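PDB 5MQR: beta-L-arabinobiosidase from Bacteroides thetaiotaomicron, which probably cleaves glycosidic bonds in arabinose-containing side chains of plant pectin, as one of the enzymes with which a gut bacterium degrades this polysaccharide. Local coordinates for residues L350-I355 / N432-V437; L450-P455 / F569-M574; D454-A459 / Y588-A593. All coordinates share one frame; numbering follows the deposited sequence.

Contact 1 (L350-I355 / N432-V437); sequences LVHGEI and NIYSPV
An acidic side chain serves here as a hydrocarbon lid: Glu-354 lays its methylene CG over the face of the Tyr-434 ring, 3.7 Å from the ring centroid and 12° off its normal, in a CH-pi contact. Glu-354 CB adds to it, 3.6 Å from Tyr-434 CE1. The bend at chi2 (-71°) turns the carboxylate off the ring towards partners elsewhere, among them Lys-460 in a salt bridge and, in a very short and doubtful approach, the Tyr-458 hydroxyl. His-352 approaches the same tyrosine differently. The two rings form an offset edge-to-face pair, planes 72° apart, with the edge of Tyr-434 turned to the imidazole face and His-352 CE1 3.6 Å from Tyr-434 CE1. A water in the plane of both rings completes the join, 2.9 Å from His-352 NE2 and donating to Tyr-434 OH at 2.7 Å. His-352 ND1 is engaged by Tyr-391, and Val-351 with His-352 makes a classic beta bulge against Leu-334. The site joins a corner of the BNR-repeat region to strand 431-435 of the carbohydrate-binding-like region. The tyrosine is thus held in two ways, by apolar contact over the ring and by polar partners, the water and Asp-457, at the hydroxyl.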
loop_
_atom_site.group_PDB
_atom_site.type_symbol
_atom_site.label_atom_id
_atom_site.label_comp_id
_atom_site.label_asym_id
_atom_site.label_seq_id
_atom_site.Cartn_x
_atom_site.Cartn_y
_atom_site.Cartn_z
ATOM N N LEU A 350 -14.466 -6.071 4.634
ATOM C CA LEU A 350 -14.997 -7.355 5.100
ATOM C C LEU A 350 -13.947 -8.225 5.781
ATOM O O LEU A 350 -12.787 -8.312 5.334
ATOM C CB LEU A 350 -15.568 -8.125 3.912
ATOM C CG LEU A 350 -16.373 -9.392 4.238
ATOM C CD1 LEU A 350 -17.706 -8.993 4.858
ATOM C CD2 LEU A 350 -16.549 -10.168 2.948
ATOM N N VAL A 351 -14.366 -8.862 6.871
ATOM C CA VAL A 351 -13.615 -9.948 7.497
ATOM C C VAL A 351 -14.334 -11.258 7.160
ATOM O O VAL A 351 -13.739 -12.116 6.537
ATOM C CB VAL A 351 -13.499 -9.768 9.022
ATOM C CG1 VAL A 351 -12.859 -10.991 9.675
ATOM C CG2 VAL A 351 -12.699 -8.511 9.338
ATOM N N HIS A 352 -15.607 -11.378 7.536
ATOM C CA HIS A 352 -16.398 -12.592 7.318
ATOM C C HIS A 352 -17.768 -12.201 6.760
ATOM O O HIS A 352 -18.542 -11.527 7.425
ATOM C CB HIS A 352 -16.510 -13.363 8.642
ATOM C CG HIS A 352 -17.248 -14.666 8.549
ATOM N ND1 HIS A 352 -16.670 -15.870 8.888
ATOM C CD2 HIS A 352 -18.538 -14.943 8.245
ATOM C CE1 HIS A 352 -17.567 -16.835 8.764
ATOM N NE2 HIS A 352 -18.704 -16.296 8.366
ATOM N N GLY A 353 -18.041 -12.612 5.522
ATOM C CA GLY A 353 -19.239 -12.203 4.791
ATOM C C GLY A 353 -20.220 -13.294 4.452
ATOM O O GLY A 353 -21.213 -13.035 3.776
ATOM N N GLU A 354 -19.954 -14.501 4.941
ATOM C CA GLU A 354 -20.830 -15.665 4.748
ATOM C C GLU A 354 -21.732 -15.873 5.973
ATOM O O GLU A 354 -21.376 -15.485 7.094
ATOM C CB GLU A 354 -19.964 -16.911 4.542
ATOM C CG GLU A 354 -19.046 -16.844 3.321
ATOM C CD GLU A 354 -19.814 -16.940 2.007
ATOM O OE1 GLU A 354 -20.867 -17.622 1.976
ATOM O OE2 GLU A 354 -19.368 -16.356 0.985
ATOM N N ILE A 355 -22.909 -16.461 5.757
ATOM C CA ILE A 355 -23.762 -16.865 6.857
ATOM C C ILE A 355 -24.192 -18.308 6.599
ATOM O O ILE A 355 -25.093 -18.573 5.780
ATOM C CB ILE A 355 -25.015 -15.972 7.040
ATOM C CG1 ILE A 355 -24.652 -14.488 7.182
ATOM C CG2 ILE A 355 -25.835 -16.431 8.255
ATOM C CD1 ILE A 355 -25.859 -13.568 7.232
ATOM N N ASN A 432 -7.754 -15.194 0.141
ATOM C CA ASN A 432 -8.819 -15.163 1.136
ATOM C C ASN A 432 -9.460 -16.538 1.165
ATOM O O ASN A 432 -9.738 -17.106 0.120
ATOM C CB ASN A 432 -9.812 -14.073 0.793
ATOM C CG ASN A 432 -9.193 -12.693 0.948
ATOM O OD1 ASN A 432 -8.128 -12.408 0.387
ATOM N ND2 ASN A 432 -9.798 -11.869 1.772
ATOM N N ILE A 433 -9.610 -17.096 2.359
ATOM C CA ILE A 433 -9.983 -18.481 2.532
ATOM C C ILE A 433 -11.127 -18.557 3.555
ATOM O O ILE A 433 -11.073 -17.947 4.624
ATOM C CB ILE A 433 -8.755 -19.313 2.972
ATOM C CG1 ILE A 433 -7.745 -19.414 1.834
ATOM C CG2 ILE A 433 -9.154 -20.721 3.379
ATOM C CD1 ILE A 433 -6.459 -20.073 2.253
ATOM N N TYR A 434 -12.155 -19.315 3.184
ATOM C CA TYR A 434 -13.311 -19.616 4.003
ATOM C C TYR A 434 -13.344 -21.134 4.116
ATOM O O TYR A 434 -13.567 -21.813 3.115
ATOM C CB TYR A 434 -14.570 -19.093 3.298
ATOM C CG TYR A 434 -15.846 -19.396 4.038
ATOM C CD1 TYR A 434 -16.193 -18.691 5.194
ATOM C CD2 TYR A 434 -16.711 -20.370 3.583
ATOM C CE1 TYR A 434 -17.378 -18.964 5.872
ATOM C CE2 TYR A 434 -17.883 -20.647 4.259
ATOM C CZ TYR A 434 -18.216 -19.951 5.405
ATOM O OH TYR A 434 -19.378 -20.256 6.089
ATOM N N SER A 435 -13.112 -21.662 5.322
ATOM C CA SER A 435 -12.832 -23.081 5.515
ATOM C C SER A 435 -13.644 -23.688 6.684
ATOM O O SER A 435 -13.167 -23.753 7.822
ATOM C CB SER A 435 -11.330 -23.295 5.683
ATOM O OG SER A 435 -11.030 -24.668 5.630
ATOM N N PRO A 436 -14.906 -24.090 6.401
ATOM C CA PRO A 436 -15.714 -24.840 7.377
ATOM C C PRO A 436 -15.127 -26.220 7.621
ATOM O O PRO A 436 -14.445 -26.747 6.755
ATOM C CB PRO A 436 -17.098 -24.933 6.697
ATOM C CG PRO A 436 -17.107 -23.844 5.687
ATOM C CD PRO A 436 -15.696 -23.781 5.193
ATOM N N VAL A 437 -15.386 -26.789 8.796
ATOM C CA VAL A 437 -14.807 -28.099 9.188
ATOM C C VAL A 437 -15.163 -29.181 8.152
ATOM O O VAL A 437 -14.313 -29.997 7.795
ATOM C CB VAL A 437 -15.240 -28.548 10.619
ATOM C CG1 VAL A 437 -14.563 -29.873 11.028
ATOM C CG2 VAL A 437 -14.867 -27.487 11.641
HETATM O O HOH W 1 -12.454 -12.474 3.414
HETATM O O HOH W 2 -20.419 -18.638 8.023
#

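Contact 2 (L450-P455 / F569-M574). With CA (calcium ion), chain J.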
loop_
_atom_site.group_PDB
_atom_site.type_symbol
_atom_site.label_atom_id
_atom_site.label_comp_id
_atom_site.label_asym_id
_atom_site.label_seq_id
_atom_site.Cartn_x
_atom_site.Cartn_y
_atom_site.Cartn_z
ATOM N N LEU A 450 -10.333 -27.701 -2.592
ATOM C CA LEU A 450 -11.577 -27.396 -1.951
ATOM C C LEU A 450 -12.326 -28.715 -1.790
ATOM O O LEU A 450 -12.577 -29.396 -2.781
ATOM C CB LEU A 450 -12.384 -26.460 -2.836
ATOM C CG LEU A 450 -11.809 -25.046 -2.965
ATOM C CD1 LEU A 450 -10.559 -25.019 -3.811
ATOM C CD2 LEU A 450 -12.846 -24.121 -3.587
ATOM N N GLN A 451 -12.674 -29.069 -0.553
ATOM C CA GLN A 451 -13.515 -30.232 -0.271
ATOM C C GLN A 451 -14.836 -29.764 0.337
ATOM O O GLN A 451 -14.885 -28.702 0.934
ATOM C CB GLN A 451 -12.808 -31.190 0.667
ATOM C CG GLN A 451 -11.586 -31.863 0.062
ATOM C CD GLN A 451 -10.802 -32.693 1.072
ATOM O OE1 GLN A 451 -10.390 -32.195 2.123
ATOM N NE2 GLN A 451 -10.583 -33.961 0.754
ATOM N N ASP A 452 -15.903 -30.543 0.126
ATOM C CA ASP A 452 -17.248 -30.204 0.570
ATOM C C ASP A 452 -18.112 -31.474 0.811
ATOM O O ASP A 452 -18.536 -32.153 -0.148
ATOM C CB ASP A 452 -17.914 -29.303 -0.473
ATOM C CG ASP A 452 -19.223 -28.662 0.012
ATOM O OD1 ASP A 452 -19.838 -29.104 0.997
ATOM O OD2 ASP A 452 -19.688 -27.709 -0.636
ATOM N N LYS A 453 -18.366 -31.769 2.085
ATOM C CA LYS A 453 -19.346 -32.781 2.463
ATOM C C LYS A 453 -20.413 -32.186 3.360
ATOM O O LYS A 453 -21.114 -32.921 4.040
ATOM C CB LYS A 453 -18.679 -33.981 3.147
ATOM C CG LYS A 453 -18.005 -33.629 4.457
ATOM C CD LYS A 453 -17.481 -34.855 5.178
ATOM C CE LYS A 453 -16.298 -35.488 4.488
ATOM N NZ LYS A 453 -15.502 -36.245 5.500
ATOM N N ASP A 454 -20.563 -30.868 3.318
ATOM C CA ASP A 454 -21.438 -30.167 4.230
ATOM C C ASP A 454 -22.681 -29.776 3.469
ATOM O O ASP A 454 -22.592 -28.969 2.562
ATOM C CB ASP A 454 -20.746 -28.906 4.778
ATOM C CG ASP A 454 -21.488 -28.299 5.984
ATOM O OD1 ASP A 454 -22.734 -28.464 6.077
ATOM O OD2 ASP A 454 -20.804 -27.692 6.864
ATOM N N PRO A 455 -23.861 -30.289 3.871
ATOM C CA PRO A 455 -25.102 -29.876 3.202
ATOM C C PRO A 455 -25.504 -28.443 3.420
ATOM O O PRO A 455 -26.402 -27.964 2.726
ATOM C CB PRO A 455 -26.177 -30.762 3.855
ATOM C CG PRO A 455 -25.422 -31.870 4.508
ATOM C CD PRO A 455 -24.133 -31.260 4.943
ATOM N N PHE A 569 -13.799 -18.841 -5.996
ATOM C CA PHE A 569 -14.052 -20.249 -6.284
ATOM C C PHE A 569 -14.847 -20.758 -5.078
ATOM O O PHE A 569 -14.348 -20.703 -3.931
ATOM C CB PHE A 569 -12.743 -21.036 -6.469
ATOM C CG PHE A 569 -11.826 -20.502 -7.556
ATOM C CD1 PHE A 569 -11.063 -19.375 -7.350
ATOM C CD2 PHE A 569 -11.682 -21.176 -8.753
ATOM C CE1 PHE A 569 -10.211 -18.891 -8.332
ATOM C CE2 PHE A 569 -10.826 -20.715 -9.741
ATOM C CZ PHE A 569 -10.079 -19.577 -9.533
ATOM N N ARG A 570 -16.080 -21.230 -5.319
ATOM C CA ARG A 570 -17.007 -21.594 -4.244
ATOM C C ARG A 570 -17.701 -22.922 -4.558
ATOM O O ARG A 570 -18.255 -23.079 -5.653
ATOM C CB ARG A 570 -18.063 -20.492 -4.111
ATOM C CG ARG A 570 -19.040 -20.682 -2.972
ATOM C CD ARG A 570 -20.161 -19.651 -2.973
ATOM N NE ARG A 570 -20.578 -19.292 -4.321
ATOM C CZ ARG A 570 -20.341 -18.133 -4.928
ATOM N NH1 ARG A 570 -19.706 -17.149 -4.312
ATOM N NH2 ARG A 570 -20.749 -17.957 -6.186
ATOM N N THR A 571 -17.727 -23.853 -3.604
ATOM C CA THR A 571 -18.280 -25.199 -3.884
ATOM C C THR A 571 -19.793 -25.277 -3.632
ATOM O O THR A 571 -20.291 -26.275 -3.149
ATOM C CB THR A 571 -17.561 -26.301 -3.070
ATOM O OG1 THR A 571 -17.865 -26.145 -1.684
ATOM C CG2 THR A 571 -16.042 -26.226 -3.284
ATOM N N GLY A 572 -20.517 -24.219 -3.962
ATOM C CA GLY A 572 -21.952 -24.114 -3.671
ATOM C C GLY A 572 -22.555 -22.829 -4.206
ATOM O O GLY A 572 -21.849 -21.926 -4.648
ATOM N N GLU A 573 -23.874 -22.751 -4.150
ATOM C CA GLU A 573 -24.592 -21.547 -4.522
ATOM C C GLU A 573 -24.737 -20.715 -3.274
ATOM O O GLU A 573 -24.919 -21.262 -2.183
ATOM C CB GLU A 573 -25.982 -21.906 -5.061
ATOM C CG GLU A 573 -25.931 -22.865 -6.233
ATOM C CD GLU A 573 -27.294 -23.250 -6.760
ATOM O OE1 GLU A 573 -27.744 -24.364 -6.423
ATOM O OE2 GLU A 573 -27.900 -22.441 -7.505
HETATM N N MSE A 574 -24.706 -19.397 -3.431
HETATM C CA MSE A 574 -25.013 -18.485 -2.331
HETATM C C MSE A 574 -26.439 -18.622 -1.928
HETATM O O MSE A 574 -27.299 -18.830 -2.763
HETATM C CB MSE A 574 -24.771 -17.020 -2.689
HETATM C CG MSE A 574 -23.311 -16.700 -2.361
HETATM SE SE MSE A 574 -22.652 -15.101 -3.305
HETATM C CE MSE A 574 -23.519 -15.176 -5.090
HETATM CA CA CA J . -21.969 -28.015 0.497
HETATM O O HOH W 3 -22.379 -26.624 -1.450
HETATM O O HOH W 4 -24.241 -27.100 0.760
#
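Asp-452 meets Thr-571 while also holding a calcium ion, through both carboxylate oxygens, OD1 at 2.4 Å and OD2 at 2.6 Å, and Asp-454 adds its carbonyl O. Two waters, the carbonyl of Asp-457 and Glu-597 OE1 complete seven ligand atoms. Segment 569-574 gives the ion no direct ligand; it acts from the second shell, where Thr-571 O receives a hydrogen bond of 2.7 Å from calcium-bound water 3.

Hydrogen bonding then fixes the carboxylate. Thr-571 OG1 donates to Asp-452 OD2 over 2.6 Å, arriving on the anti side and 29° out of the carboxylate plane, while the metal is chelated between the two oxygens. The hydroxyl sits between the backbone N and the carbonyl carbon (chi1 68°), which turns it to Asp-452 and sends the methyl the other way; it also accepts from Ala-459 N. Asp-454 N donates to Asp-452 OD1 at 3.0 Å, closing an Asx turn that curls the chain round the ion.

Apolar packing occupies the strand end. Thr-571 CG2 lies 3.7 Å from Leu-450 CB, and Leu-450 CD2 reaches Phe-569 CB at 4.2 Å.

Leu-450 and Asp-452 belong to strand 447-452, paired with strand 600-610, whereas Phe-569 lies near the end of strand 564-570, which runs between strands 460-468 and 487-492 in another sheet. Phe-569 also meets Phe-475 edge-to-face and touches Val-461 and Ile-489. The calcium ion lies beyond the ends of strands 447-452 and 564-570, where the chain runs out into loops.

Contact 3 (D454-A459 / Y588-A593); sequences DPFDYA and YDLPDA. With CA (calcium ion), chain J.
Leu-590 is the first residue of 588-593 to reach Phe-456, following Asp-589, which is tied elsewhere by a salt bridge to Arg-61 and a hydrogen bond to Gly-361 N. The CD1 methyl of Leu-590 comes within 3.5 Å of Phe-456 CE1 and 3.7 Å of Phe-456 CD1, approaching the ring obliquely, and the two side chains lie alongside, pointing opposite ways. The leucine extends straight at chi2 (179°), which carries that methyl out to the ring.

At Pro-591 the touching atom changes from side chain to backbone. Pro-591 O stands at the rim of the phenyl ring, near its plane, 3.7 Å from Phe-456 CZ. An oxygen in this position faces the weakly positive C-H edge of the ring, an arrangement that should be mildly attractive.

The geometry is that of two beta turns meeting. Residues 590-593 form a type II turn, and residues 454-457 form a type I turn that carries Phe-456 and encloses one flank of the calcium ion, to which Asp-454 O and Asp-457 O are both bound at 2.4 Å. Asp-454 OD1 accepts from Phe-456 N at 2.8 Å, an Asx turn in which the donor comes from above the carboxylate plane; the same oxygen pairs with Arg-58.

Asp-592, with a positive phi of 60° at the third position of its turn, brings its carbonyl in beside that of Pro-591: Asp-592 O lies 3.6 Å from Phe-456 CE2, again near the ring plane. Ala-593 follows, its O 3.8 Å from Phe-456 CE2 but oblique to the ring, while its methyl packs against Tyr-360.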
loop_
_atom_site.group_PDB
_atom_site.type_symbol
_atom_site.label_atom_id
_atom_site.label_comp_id
_atom_site.label_asym_id
_atom_site.label_seq_id
_atom_site.Cartn_x
_atom_site.Cartn_y
_atom_site.Cartn_z
ATOM N N ASP A 454 -20.563 -30.868 3.318
ATOM C CA ASP A 454 -21.438 -30.167 4.230
ATOM C C ASP A 454 -22.681 -29.776 3.469
ATOM O O ASP A 454 -22.592 -28.969 2.562
ATOM C CB ASP A 454 -20.746 -28.906 4.778
ATOM C CG ASP A 454 -21.488 -28.299 5.984
ATOM O OD1 ASP A 454 -22.734 -28.464 6.077
ATOM O OD2 ASP A 454 -20.804 -27.692 6.864
ATOM N N PRO A 455 -23.861 -30.289 3.871
ATOM C CA PRO A 455 -25.102 -29.876 3.202
ATOM C C PRO A 455 -25.504 -28.443 3.420
ATOM O O PRO A 455 -26.402 -27.964 2.726
ATOM C CB PRO A 455 -26.177 -30.762 3.855
ATOM C CG PRO A 455 -25.422 -31.870 4.508
ATOM C CD PRO A 455 -24.133 -31.260 4.943
ATOM N N PHE A 456 -24.890 -27.795 4.406
ATOM C CA PHE A 456 -25.272 -26.463 4.815
ATOM C C PHE A 456 -24.185 -25.401 4.615
ATOM O O PHE A 456 -24.361 -24.271 5.015
ATOM C CB PHE A 456 -25.743 -26.520 6.274
ATOM C CG PHE A 456 -26.906 -27.442 6.474
ATOM C CD1 PHE A 456 -28.196 -27.042 6.105
ATOM C CD2 PHE A 456 -26.713 -28.718 6.957
ATOM C CE1 PHE A 456 -29.275 -27.893 6.239
ATOM C CE2 PHE A 456 -27.794 -29.576 7.104
ATOM C CZ PHE A 456 -29.073 -29.161 6.747
ATOM N N ASP A 457 -23.076 -25.738 3.986
ATOM C CA ASP A 457 -22.005 -24.767 3.779
ATOM C C ASP A 457 -21.139 -25.234 2.613
ATOM O O ASP A 457 -21.401 -26.296 2.036
ATOM C CB ASP A 457 -21.175 -24.565 5.085
ATOM C CG ASP A 457 -20.769 -23.092 5.314
ATOM O OD1 ASP A 457 -20.615 -22.355 4.304
ATOM O OD2 ASP A 457 -20.620 -22.683 6.491
ATOM N N TYR A 458 -20.127 -24.436 2.267
ATOM C CA TYR A 458 -19.240 -24.738 1.166
ATOM C C TYR A 458 -17.848 -24.223 1.457
ATOM O O TYR A 458 -17.671 -23.416 2.383
ATOM C CB TYR A 458 -19.772 -24.120 -0.131
ATOM C CG TYR A 458 -20.345 -22.733 0.020
ATOM C CD1 TYR A 458 -19.517 -21.613 0.304
ATOM C CD2 TYR A 458 -21.704 -22.514 -0.153
ATOM C CE1 TYR A 458 -20.068 -20.335 0.432
ATOM C CE2 TYR A 458 -22.252 -21.245 -0.047
ATOM C CZ TYR A 458 -21.443 -20.166 0.240
ATOM O OH TYR A 458 -22.045 -18.942 0.326
ATOM N N ALA A 459 -16.888 -24.714 0.669
ATOM C CA ALA A 459 -15.506 -24.216 0.677
ATOM C C ALA A 459 -15.467 -23.032 -0.260
ATOM O O ALA A 459 -16.173 -23.006 -1.253
ATOM C CB ALA A 459 -14.525 -25.283 0.217
ATOM N N TYR A 588 -37.203 -23.784 14.815
ATOM C CA TYR A 588 -37.200 -25.089 14.120
ATOM C C TYR A 588 -35.751 -25.526 13.916
ATOM O O TYR A 588 -34.840 -24.699 13.949
ATOM C CB TYR A 588 -37.960 -25.008 12.768
ATOM C CG TYR A 588 -37.512 -23.868 11.859
ATOM C CD1 TYR A 588 -36.416 -24.018 11.036
ATOM C CD2 TYR A 588 -38.192 -22.639 11.829
ATOM C CE1 TYR A 588 -35.997 -23.001 10.201
ATOM C CE2 TYR A 588 -37.774 -21.593 10.980
ATOM C CZ TYR A 588 -36.672 -21.790 10.169
ATOM O OH TYR A 588 -36.185 -20.795 9.315
ATOM N N ASP A 589 -35.544 -26.824 13.741
ATOM C CA ASP A 589 -34.297 -27.334 13.223
ATOM C C ASP A 589 -34.484 -27.547 11.732
ATOM O O ASP A 589 -35.580 -27.814 11.267
ATOM C CB ASP A 589 -33.878 -28.649 13.905
ATOM C CG ASP A 589 -33.569 -28.488 15.417
ATOM O OD1 ASP A 589 -33.534 -27.334 15.913
ATOM O OD2 ASP A 589 -33.358 -29.521 16.107
ATOM N N LEU A 590 -33.408 -27.396 10.980
ATOM C CA LEU A 590 -33.433 -27.741 9.570
ATOM C C LEU A 590 -33.496 -29.278 9.411
ATOM O O LEU A 590 -32.922 -30.020 10.229
ATOM C CB LEU A 590 -32.207 -27.195 8.844
ATOM C CG LEU A 590 -32.029 -25.670 8.845
ATOM C CD1 LEU A 590 -30.752 -25.335 8.099
ATOM C CD2 LEU A 590 -33.250 -24.970 8.251
ATOM N N PRO A 591 -34.188 -29.754 8.355
ATOM C CA PRO A 591 -34.260 -31.203 8.168
ATOM C C PRO A 591 -32.889 -31.820 7.961
ATOM O O PRO A 591 -32.064 -31.277 7.229
ATOM C CB PRO A 591 -35.133 -31.354 6.911
ATOM C CG PRO A 591 -35.970 -30.098 6.864
ATOM C CD PRO A 591 -35.003 -29.034 7.348
ATOM N N ASP A 592 -32.647 -32.937 8.627
ATOM C CA ASP A 592 -31.368 -33.655 8.520
ATOM C C ASP A 592 -30.202 -32.752 8.962
ATOM O O ASP A 592 -29.146 -32.707 8.336
ATOM C CB ASP A 592 -31.184 -34.234 7.097
ATOM C CG ASP A 592 -30.137 -35.363 7.030
ATOM O OD1 ASP A 592 -29.675 -35.894 8.067
ATOM O OD2 ASP A 592 -29.784 -35.734 5.900
ATOM N N ALA A 593 -30.413 -32.070 10.083
ATOM C CA ALA A 593 -29.499 -31.052 10.590
ATOM C C ALA A 593 -28.065 -31.514 10.803
ATOM O O ALA A 593 -27.140 -30.707 10.661
ATOM C CB ALA A 593 -30.038 -30.472 11.885
HETATM CA CA CA J . -21.969 -28.015 0.497
HETATM O O HOH W 4 -24.241 -27.100 0.760
HETATM O O HOH W 3 -22.379 -26.624 -1.450
#

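Following the chain, contact 1 comes first, closing a loop of 76 residues that runs through strands 387-393 and 397-403 before strand 431-435 returns to the corner at 350-355. It is complete before the other two begin. Contacts 2 and 3 open from overlapping segments, sharing Asp-454 and Pro-455, and close in turn at 569-574 and 588-593, so the two loops cross rather than nest. Their centres lie 12 Å apart and both reach one calcium ion. Segment 454-459 touches both other contacts. Contact 1 joins the BNR-repeat region to the carbohydrate-binding-like region; contact 2 ties the ends of strands from two sheets, and contact 3 joins a calcium loop to the loop before strand 600-610.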